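Local coordinates for protein 1-carboxybiuret hydrolase subunit AtzE (PDB 6C62) that hydrolyses 1-carboxybiuret to urea-1,3-dicarboxylate and ammonia, an amidase-family step in the bacterial degradation of atrazine, at residues A[204-209]-A[348-353]; A[298-303]-A[404-409]. All blocks are in the same frame, centred on the assembly; numbering follows the deposited sequence.

Contact 1. Residues A[204-209]-A[348-353]; sequences HSIDHL and RFRRVY
Both terminal nitrogens of Arg-350 donate to a single backbone oxygen, that of Ser-205. The bond from Arg-350 NH1 to Ser-205 O is the shorter and straighter, 2.8 Å with an N-H...O angle of 157°. The one from Arg-350 NH2 to Ser-205 O measures 3.2 Å and is more bent, at 138°. The oxygen lies in the guanidinium plane, at its edge, whereas both donors approach from one face of the carbonyl plane, tilted from it. With CG anti to the backbone N (chi1 -165°) and the chain extended from CG to NE, the arginine spans a gap that leaves the nearest CA atoms, those of Ser-205 and Arg-350, 10.7 Å apart. NH2 probably also donates to Phe-406 O, and an aromatic side chain on the chain of another protein in the assembly forms a cation-pi contact with the same arginine, contacts that would limit rotation of the guanidinium.

In the amidase fold this pairing connects helix 340-360 to the loop that leads into strand 208-213 of the central mixed sheet. The side chain of Ile-206 lies about 10 Å from that of Ser-174, the acyl-ester nucleophile assigned by similarity.

Between these two segments, packing adds little beyond the bonds. Ser-205 CB lies 3.7 Å from Arg-350 NH1, while its OG is hydrogen-bonded to Glu-308. Ile-206 brings CG1 to 3.9 Å from Arg-350 NH2, approaching the guanidinium obliquely, and itself packs on Thr-305 of helix 294-312.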
loop_
_atom_site.group_PDB
_atom_site.type_symbol
_atom_site.label_atom_id
_atom_site.label_comp_id
_atom_site.label_asym_id
_atom_site.label_seq_id
_atom_site.Cartn_x
_atom_site.Cartn_y
_atom_site.Cartn_z
ATOM N N HIS A 204 -0.505 9.952 -3.771
ATOM C CA HIS A 204 0.193 9.593 -2.540
ATOM C C HIS A 204 1.317 8.554 -2.792
ATOM O O HIS A 204 2.400 8.614 -2.192
ATOM C CB HIS A 204 -0.827 9.007 -1.530
ATOM C CG HIS A 204 -1.862 9.967 -1.064
ATOM N ND1 HIS A 204 -3.188 9.602 -0.869
ATOM C CD2 HIS A 204 -1.746 11.261 -0.663
ATOM C CE1 HIS A 204 -3.835 10.663 -0.383
ATOM N NE2 HIS A 204 -2.984 11.680 -0.266
ATOM N N SER A 205 1.055 7.612 -3.685
ATOM C CA SER A 205 2.020 6.545 -3.976
ATOM C C SER A 205 3.254 6.995 -4.806
ATOM O O SER A 205 4.212 6.210 -4.975
ATOM C CB SER A 205 1.326 5.398 -4.754
ATOM O OG SER A 205 0.418 4.612 -3.982
ATOM N N ILE A 206 3.226 8.195 -5.412
ATOM C CA ILE A 206 4.307 8.582 -6.333
ATOM C C ILE A 206 4.841 9.998 -6.205
ATOM O O ILE A 206 5.926 10.284 -6.717
ATOM C CB ILE A 206 3.900 8.300 -7.825
ATOM C CG1 ILE A 206 3.189 6.939 -8.027
ATOM C CG2 ILE A 206 5.118 8.298 -8.722
ATOM C CD1 ILE A 206 2.682 6.743 -9.444
ATOM N N ASP A 207 4.159 10.919 -5.521
ATOM C CA ASP A 207 4.631 12.322 -5.456
ATOM C C ASP A 207 5.991 12.462 -4.830
ATOM O O ASP A 207 6.226 11.899 -3.757
ATOM C CB ASP A 207 3.712 13.249 -4.622
ATOM C CG ASP A 207 2.314 13.427 -5.185
ATOM O OD1 ASP A 207 2.090 13.220 -6.378
ATOM O OD2 ASP A 207 1.418 13.806 -4.325
ATOM N N HIS A 208 6.858 13.257 -5.456
ATOM C CA HIS A 208 8.156 13.664 -4.919
ATOM C C HIS A 208 8.217 15.210 -4.898
ATOM O O HIS A 208 7.604 15.870 -5.741
ATOM C CB HIS A 208 9.300 13.293 -5.864
ATOM C CG HIS A 208 9.460 11.849 -6.197
ATOM N ND1 HIS A 208 8.628 11.166 -7.062
ATOM C CD2 HIS A 208 10.506 11.027 -5.955
ATOM C CE1 HIS A 208 9.112 9.942 -7.253
ATOM N NE2 HIS A 208 10.259 9.837 -6.598
ATOM N N LEU A 209 8.994 15.795 -3.987
ATOM C CA LEU A 209 9.216 17.238 -3.945
ATOM C C LEU A 209 10.688 17.497 -4.071
ATOM O O LEU A 209 11.514 16.684 -3.648
ATOM C CB LEU A 209 8.750 17.833 -2.641
ATOM C CG LEU A 209 7.256 17.592 -2.287
ATOM C CD1 LEU A 209 7.033 18.174 -0.918
ATOM C CD2 LEU A 209 6.368 18.263 -3.350
ATOM N N ARG A 348 0.995 -4.594 -7.913
ATOM C CA ARG A 348 1.705 -5.883 -7.827
ATOM C C ARG A 348 2.902 -5.876 -8.764
ATOM O O ARG A 348 3.993 -6.326 -8.399
ATOM C CB ARG A 348 0.758 -7.044 -8.125
ATOM C CG ARG A 348 -0.247 -7.253 -7.047
ATOM C CD ARG A 348 -1.384 -8.208 -7.323
ATOM N NE ARG A 348 -0.884 -9.562 -7.496
ATOM C CZ ARG A 348 -1.432 -10.487 -8.288
ATOM N NH1 ARG A 348 -2.552 -10.297 -8.928
ATOM N NH2 ARG A 348 -0.882 -11.673 -8.369
ATOM N N PHE A 349 2.719 -5.312 -9.959
ATOM C CA PHE A 349 3.818 -5.102 -10.882
ATOM C C PHE A 349 4.891 -4.228 -10.264
ATOM O O PHE A 349 6.078 -4.440 -10.479
ATOM C CB PHE A 349 3.335 -4.543 -12.215
ATOM C CG PHE A 349 4.448 -4.058 -13.101
ATOM C CD1 PHE A 349 5.232 -4.976 -13.770
ATOM C CD2 PHE A 349 4.740 -2.740 -13.206
ATOM C CE1 PHE A 349 6.327 -4.588 -14.552
ATOM C CE2 PHE A 349 5.826 -2.325 -13.999
ATOM C CZ PHE A 349 6.595 -3.261 -14.689
ATOM N N ARG A 350 4.494 -3.221 -9.500
ATOM C CA ARG A 350 5.470 -2.297 -8.948
ATOM C C ARG A 350 6.514 -3.011 -8.041
ATOM O O ARG A 350 7.650 -2.573 -7.972
ATOM C CB ARG A 350 4.776 -1.157 -8.173
ATOM C CG ARG A 350 5.716 0.002 -7.903
ATOM C CD ARG A 350 5.065 1.124 -7.166
ATOM N NE ARG A 350 5.785 2.374 -7.291
ATOM C CZ ARG A 350 5.415 3.486 -6.684
ATOM N NH1 ARG A 350 4.359 3.525 -5.855
ATOM N NH2 ARG A 350 6.131 4.581 -6.885
ATOM N N ARG A 351 6.109 -4.054 -7.302
ATOM C CA ARG A 351 7.056 -4.883 -6.537
ATOM C C ARG A 351 8.122 -5.519 -7.452
ATOM O O ARG A 351 9.301 -5.453 -7.170
ATOM C CB ARG A 351 6.350 -5.956 -5.686
ATOM C CG ARG A 351 7.301 -7.001 -5.063
ATOM C CD ARG A 351 6.566 -7.941 -4.111
ATOM N NE ARG A 351 6.057 -7.210 -2.975
ATOM C CZ ARG A 351 6.741 -6.834 -1.898
ATOM N NH1 ARG A 351 7.986 -7.180 -1.735
ATOM N NH2 ARG A 351 6.138 -6.106 -0.962
ATOM N N VAL A 352 7.677 -6.088 -8.539
ATOM C CA VAL A 352 8.567 -6.749 -9.522
ATOM C C VAL A 352 9.495 -5.701 -10.122
ATOM O O VAL A 352 10.685 -5.896 -10.235
ATOM C CB VAL A 352 7.727 -7.430 -10.632
ATOM C CG1 VAL A 352 8.625 -7.927 -11.752
ATOM C CG2 VAL A 352 6.983 -8.626 -10.061
ATOM N N TYR A 353 8.941 -4.555 -10.489
ATOM C CA TYR A 353 9.683 -3.440 -11.074
ATOM C C TYR A 353 10.738 -2.936 -10.141
ATOM O O TYR A 353 11.873 -2.716 -10.590
ATOM C CB TYR A 353 8.710 -2.345 -11.472
ATOM C CG TYR A 353 9.211 -1.232 -12.317
ATOM C CD1 TYR A 353 9.503 -1.444 -13.638
ATOM C CD2 TYR A 353 9.299 0.066 -11.819
ATOM C CE1 TYR A 353 9.930 -0.438 -14.470
ATOM C CE2 TYR A 353 9.718 1.095 -12.632
ATOM C CZ TYR A 353 10.031 0.824 -13.989
ATOM O OH TYR A 353 10.389 1.832 -14.809
#

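Contact 2. Residues A[298-303]-A[404-409]; sequences RAAAFV and VSFAGC
Phe-406 lays one face of its ring against the backbone of helix 294-312 at Ala-300 and Ala-301. No hydrogen bond crosses between the two segments; the contact is apolar, and the three touching residues are all buried. The phenylalanine starts close, its CA 5.8 Å from that of Ala-301, and its CB is 4.0 Å from Ala-301 CB. Setting CG anti to the backbone N, with chi1 at -169°, directs the ring toward helix 294-312. CG and CD1 meet the Ala-301 methyl, the nearer approach being 3.6 Å between Phe-406 CD1 and Ala-301 CB. Farther along this side, CE1 passes from the methyl to the main chain and lies 3.8 Å from Ala-301 CA. At the tip, CZ meets the other alanine, 3.6 Å from Ala-300 CB, and CE2 touches the same methyl at an equal distance.

The backbone between the two methyls faces the ring itself. Ala-301 N stands 3.8 Å above the plane and over its centre, while Ala-300 C is 4.0 Å above it and displaced toward the rim. These heights show that the ring rests on the peptide link joining the alanines, with one methyl near its root and the other near its tip. Across the two segments, the approach is made to methyl groups and main chain alone.

Beyond the segments, Ile-206 also packs on Phe-406, Phe-349 of helix 340-360 meets Ala-300, and Asn-172 meets Ala-301. The side chain of Ala-301 is about 12 Å from that of Ser-174, the acyl-ester nucleophile by similarity. The ring-over-peptide packing joins helix 294-312 to the short helix 402-407, within the fold of the amidase family.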
loop_
_atom_site.group_PDB
_atom_site.type_symbol
_atom_site.label_atom_id
_atom_site.label_comp_id
_atom_site.label_asym_id
_atom_site.label_seq_id
_atom_site.Cartn_x
_atom_site.Cartn_y
_atom_site.Cartn_z
ATOM N N ARG A 298 5.959 2.855 -17.280
ATOM C CA ARG A 298 5.153 4.003 -17.578
ATOM C C ARG A 298 3.651 3.700 -17.449
ATOM O O ARG A 298 2.882 4.520 -16.879
ATOM C CB ARG A 298 5.445 4.576 -18.964
ATOM C CG ARG A 298 4.379 5.646 -19.380
ATOM C CD ARG A 298 4.782 6.465 -20.531
ATOM N NE ARG A 298 3.752 7.451 -20.796
ATOM C CZ ARG A 298 2.663 7.258 -21.555
ATOM N NH1 ARG A 298 2.427 6.107 -22.191
ATOM N NH2 ARG A 298 1.812 8.246 -21.678
ATOM N N ALA A 299 3.242 2.549 -17.987
ATOM C CA ALA A 299 1.875 2.161 -17.994
ATOM C C ALA A 299 1.310 2.050 -16.556
ATOM O O ALA A 299 0.242 2.579 -16.265
ATOM C CB ALA A 299 1.682 0.872 -18.779
ATOM N N ALA A 300 2.049 1.383 -15.695
ATOM C CA ALA A 300 1.657 1.215 -14.319
ATOM C C ALA A 300 1.612 2.539 -13.563
ATOM O O ALA A 300 0.652 2.770 -12.808
ATOM C CB ALA A 300 2.607 0.274 -13.623
ATOM N N ALA A 301 2.613 3.415 -13.781
ATOM C CA ALA A 301 2.593 4.734 -13.203
ATOM C C ALA A 301 1.339 5.519 -13.629
ATOM O O ALA A 301 0.692 6.197 -12.833
ATOM C CB ALA A 301 3.803 5.507 -13.550
ATOM N N PHE A 302 0.999 5.380 -14.898
ATOM C CA PHE A 302 -0.107 6.099 -15.497
ATOM C C PHE A 302 -1.405 5.668 -14.878
ATOM O O PHE A 302 -2.253 6.506 -14.511
ATOM C CB PHE A 302 -0.104 5.888 -17.013
ATOM C CG PHE A 302 -0.977 6.830 -17.766
ATOM C CD1 PHE A 302 -2.308 6.644 -17.797
ATOM C CD2 PHE A 302 -0.448 7.886 -18.465
ATOM C CE1 PHE A 302 -3.158 7.514 -18.461
ATOM C CE2 PHE A 302 -1.274 8.748 -19.199
ATOM C CZ PHE A 302 -2.639 8.555 -19.187
ATOM N N VAL A 303 -1.580 4.360 -14.729
ATOM C CA VAL A 303 -2.762 3.771 -14.118
ATOM C C VAL A 303 -2.954 4.200 -12.685
ATOM O O VAL A 303 -4.050 4.619 -12.323
ATOM C CB VAL A 303 -2.741 2.208 -14.303
ATOM C CG1 VAL A 303 -3.766 1.542 -13.418
ATOM C CG2 VAL A 303 -3.047 1.843 -15.755
ATOM N N VAL A 404 10.921 6.345 -14.620
ATOM C CA VAL A 404 11.997 6.495 -13.637
ATOM C C VAL A 404 11.496 6.903 -12.243
ATOM O O VAL A 404 11.893 6.317 -11.216
ATOM C CB VAL A 404 13.039 7.530 -14.147
ATOM C CG1 VAL A 404 14.146 7.700 -13.125
ATOM C CG2 VAL A 404 13.577 7.118 -15.529
ATOM N N SER A 405 10.586 7.860 -12.189
ATOM C CA SER A 405 9.936 8.223 -10.939
ATOM C C SER A 405 9.083 7.087 -10.334
ATOM O O SER A 405 8.883 7.050 -9.147
ATOM C CB SER A 405 9.120 9.522 -11.118
ATOM O OG SER A 405 8.495 9.495 -12.351
ATOM N N PHE A 406 8.643 6.139 -11.154
ATOM C CA PHE A 406 7.812 5.057 -10.661
ATOM C C PHE A 406 8.604 4.108 -9.721
ATOM O O PHE A 406 8.075 3.580 -8.749
ATOM C CB PHE A 406 7.217 4.302 -11.824
ATOM C CG PHE A 406 6.149 3.331 -11.426
ATOM C CD1 PHE A 406 5.065 3.759 -10.644
ATOM C CD2 PHE A 406 6.224 1.997 -11.778
ATOM C CE1 PHE A 406 4.095 2.851 -10.207
ATOM C CE2 PHE A 406 5.265 1.108 -11.330
ATOM C CZ PHE A 406 4.182 1.531 -10.612
ATOM N N ALA A 407 9.894 3.943 -10.057
ATOM C CA ALA A 407 10.846 3.262 -9.210
ATOM C C ALA A 407 11.382 4.146 -8.097
ATOM O O ALA A 407 11.999 3.630 -7.146
ATOM C CB ALA A 407 11.986 2.712 -10.028
ATOM N N GLY A 408 11.212 5.475 -8.188
ATOM C CA GLY A 408 11.604 6.372 -7.089
ATOM C C GLY A 408 13.090 6.685 -7.067
ATOM O O GLY A 408 13.581 7.128 -6.035
ATOM N N CYS A 409 13.807 6.467 -8.199
ATOM C CA CYS A 409 15.239 6.717 -8.272
ATOM C C CYS A 409 15.510 8.219 -8.323
ATOM O O CYS A 409 14.795 8.936 -9.004
ATOM C CB CYS A 409 15.812 6.102 -9.558
ATOM S SG CYS A 409 15.744 4.327 -9.659
#

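How the contacts relate
From the N terminus the chain first reaches 204-209, at the entrance to strand 208-213, then 298-303 on helix 294-312. The third segment, 348-353 on helix 340-360, closes the loop of contact 1 after 138 intervening residues. Only later does 404-409, at helix 402-407, close contact 2 across 100 residues, so the two loops cross. Their centres lie about 6 Å apart, and they touch directly: Arg-350 NH2 is 2.9 Å from Phe-406 O, a probable hydrogen bond, while Tyr-353 packs on Phe-406. Together they tie helices 294-312, 340-360 and 402-407 to the loop entering strand 208-213, on the same side of the chain's centre.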